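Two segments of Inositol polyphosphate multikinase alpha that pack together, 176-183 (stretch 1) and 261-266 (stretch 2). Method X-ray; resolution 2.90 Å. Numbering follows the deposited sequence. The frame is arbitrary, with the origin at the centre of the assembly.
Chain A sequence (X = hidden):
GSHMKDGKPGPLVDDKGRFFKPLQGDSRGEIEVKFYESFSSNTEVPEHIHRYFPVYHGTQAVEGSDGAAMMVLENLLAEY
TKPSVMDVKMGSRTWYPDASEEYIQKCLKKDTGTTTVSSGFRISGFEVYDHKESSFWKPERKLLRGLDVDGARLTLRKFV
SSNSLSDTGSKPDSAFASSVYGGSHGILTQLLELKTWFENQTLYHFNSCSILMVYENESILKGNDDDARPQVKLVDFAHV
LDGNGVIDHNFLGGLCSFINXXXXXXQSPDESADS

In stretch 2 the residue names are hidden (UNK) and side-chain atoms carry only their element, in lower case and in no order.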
# COMPACT_ATOMS: atom_id res chain seq x y z
N PHE A 176 19.81 -12.74 16.05
CA PHE A 176 20.46 -13.00 14.78
C PHE A 176 19.92 -11.93 13.80
O PHE A 176 20.00 -12.09 12.57
CB PHE A 176 20.11 -14.39 14.26
CG PHE A 176 20.42 -15.51 15.21
CD1 PHE A 176 19.39 -16.27 15.77
CD2 PHE A 176 21.73 -15.86 15.49
CE1 PHE A 176 19.67 -17.32 16.62
CE2 PHE A 176 22.02 -16.94 16.34
CZ PHE A 176 20.99 -17.67 16.90
N ALA A 177 19.33 -10.88 14.37
CA ALA A 177 18.68 -9.83 13.59
C ALA A 177 19.62 -9.21 12.59
O ALA A 177 19.28 -9.02 11.42
CB ALA A 177 18.13 -8.78 14.51
N SER A 178 20.84 -8.93 13.02
CA SER A 178 21.82 -8.34 12.14
C SER A 178 22.25 -9.24 10.95
O SER A 178 22.76 -8.75 9.95
CB SER A 178 23.04 -7.89 12.95
OG SER A 178 24.16 -7.70 12.12
N SER A 179 22.04 -10.55 11.04
CA SER A 179 22.48 -11.44 9.95
C SER A 179 21.34 -12.12 9.18
O SER A 179 21.53 -12.58 8.07
CB SER A 179 23.48 -12.47 10.45
OG SER A 179 23.01 -13.07 11.62
N VAL A 180 20.16 -12.16 9.77
CA VAL A 180 19.00 -12.60 9.04
C VAL A 180 18.31 -11.41 8.36
O VAL A 180 18.11 -11.41 7.14
CB VAL A 180 17.99 -13.30 9.95
CG1 VAL A 180 16.73 -13.63 9.18
CG2 VAL A 180 18.59 -14.55 10.51
N TYR A 181 17.97 -10.39 9.14
CA TYR A 181 17.21 -9.26 8.63
C TYR A 181 18.13 -8.30 7.90
O TYR A 181 17.91 -7.97 6.73
CB TYR A 181 16.50 -8.53 9.77
CG TYR A 181 15.29 -9.27 10.33
CD1 TYR A 181 14.81 -8.99 11.60
CD2 TYR A 181 14.62 -10.23 9.58
CE1 TYR A 181 13.69 -9.64 12.11
CE2 TYR A 181 13.50 -10.88 10.08
CZ TYR A 181 13.05 -10.58 11.34
OH TYR A 181 11.93 -11.20 11.84
N GLY A 182 19.20 -7.90 8.59
CA GLY A 182 20.10 -6.87 8.10
C GLY A 182 21.06 -7.46 7.12
O GLY A 182 20.86 -8.59 6.66
N GLY A 183 22.11 -6.72 6.79
CA GLY A 183 23.13 -7.22 5.86
C GLY A 183 22.73 -7.06 4.40
O GLY A 183 21.52 -6.99 4.05
N UNK A 261 8.36 -2.68 10.10
CA UNK A 261 8.53 -3.44 11.36
C UNK A 261 9.94 -3.98 11.46
O UNK A 261 10.61 -3.86 12.49
c UNK A 261 5.33 -3.54 11.24
c UNK A 261 5.85 -4.81 13.18
c UNK A 261 4.56 -4.59 13.67
c UNK A 261 4.04 -3.29 11.73
c UNK A 261 7.58 -4.59 11.41
c UNK A 261 3.66 -3.82 12.94
c UNK A 261 6.25 -4.26 11.97
N UNK A 262 10.39 -4.57 10.37
CA UNK A 262 11.70 -5.15 10.31
C UNK A 262 12.79 -4.09 10.34
O UNK A 262 13.87 -4.32 10.84
c UNK A 262 10.82 -8.16 8.13
c UNK A 262 11.83 -6.06 9.08
c UNK A 262 13.28 -6.38 8.78
c UNK A 262 11.04 -7.34 9.33
N UNK A 263 12.48 -2.91 9.85
CA UNK A 263 13.47 -1.84 9.86
C UNK A 263 13.63 -1.26 11.27
O UNK A 263 14.75 -1.00 11.73
n UNK A 263 12.27 2.23 5.45
c UNK A 263 14.37 -0.33 8.02
n UNK A 263 13.06 3.99 6.69
c UNK A 263 13.09 2.70 6.40
c UNK A 263 13.14 -0.76 8.83
c UNK A 263 14.03 0.47 6.76
n UNK A 263 13.94 1.89 7.02
N UNK A 264 12.50 -1.11 11.98
CA UNK A 264 12.50 -0.79 13.40
C UNK A 264 13.50 -1.66 14.11
O UNK A 264 14.43 -1.18 14.78
o UNK A 264 9.56 2.15 14.43
o UNK A 264 9.91 0.57 15.96
c UNK A 264 10.06 -0.05 13.64
c UNK A 264 9.84 0.96 14.76
c UNK A 264 11.13 -1.08 13.99
N UNK A 265 13.32 -2.96 13.94
CA UNK A 265 14.07 -3.95 14.67
C UNK A 265 15.60 -3.84 14.48
O UNK A 265 16.34 -4.25 15.35
c UNK A 265 12.11 -5.52 14.91
c UNK A 265 13.54 -5.38 14.37
c UNK A 265 11.46 -6.86 14.63
c UNK A 265 14.44 -6.43 14.99
N UNK A 266 16.06 -3.21 13.41
CA UNK A 266 17.52 -3.05 13.23
C UNK A 266 18.09 -1.74 13.81
O UNK A 266 17.34 -0.92 14.38
c UNK A 266 18.80 -5.61 11.59
c UNK A 266 17.93 -3.22 11.76
c UNK A 266 17.72 -4.63 11.17
c UNK A 266 17.62 -4.59 9.66

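Position 261 carries seven side-chain carbons, one leading into a ring of six, with no oxygen on the ring. The ring is out of reach of stretch 1. This is Phe-261, a buried aromatic whose packing lies elsewhere in the structure; its backbone O accepts a hydrogen bond from N of residue 265, one helical turn on.

Position 262 has four carbons, forked at the first, with one arm two carbons long, and one of these carbons lies over the face of the Tyr-181 ring. That pattern is isoleucine. The CA-to-CB bond of Ile-262 points toward stretch 1, and its CG2 methyl lies 3.8 Å from CG of Tyr-181. The same CG2 sits 4.2 Å from the centroid of the tyrosine ring, 24° off the ring normal, so this is a CH-pi contact over the face. A branch at CB suits the place because it holds a methyl close to the backbone, where the ring can meet it.

At position 263 three carbons lead to a nitrogen, then to a carbon bearing two more nitrogens, and none of these atoms touches stretch 1. The group is a guanidinium, hence Arg-263. Its CA-to-CB bond points away from stretch 1, and the residue is exposed, as suits a charged side chain that would gain little from this apolar contact.

Position 264 shows three carbons, the third carrying two oxygens, all out of reach of stretch 1. The atoms allow a carboxylate with two carbons before it, and this is Glu-264. A carboxylate suits this exposed position, off the apolar contact.

Position 265 repeats the four-carbon fork at the first atom, with one longer arm; one of its carbons approaches both the edge of the Tyr-181 ring and Ala-177. This is Ile-265. Its CG2 lies 4.3 Å from CD1 of Tyr-181 and 4.4 Å from CB of Ala-177. The branch at CB suits the place by providing an apolar methyl that reaches both.

Position 266 also has four carbons, but forked at the second, and they touch Ala-177, Ser-178, Tyr-181 and Gly-182. This is Leu-266. The later fork spreads its methyls across the backbone of stretch 1: CD2 lies 3.4 Å from O of Ala-177 and 4.1 Å from CA of Ser-178, while CD1 lies 3.7 Å from CA of Gly-182 and 4.1 Å from CB of Tyr-181. Glycine leaves room here, since an ideal CB on Gly-182 would stand a tight 3.2 Å from CD2 of Leu-266.

The contact buries 294 Å² in all and contains no hydrogen bond between the stretches. The CA-to-CB bonds of residues 262, 265 and 266 point toward stretch 1, where those of Ala-177 and Tyr-181, four residues apart, point back. Tyr-181 meets all three, while its OH is hydrogen-bonded elsewhere in the structure, leaving the apolar part of the side chain to the packing.

Stretch 2 (261-266) FIREIL
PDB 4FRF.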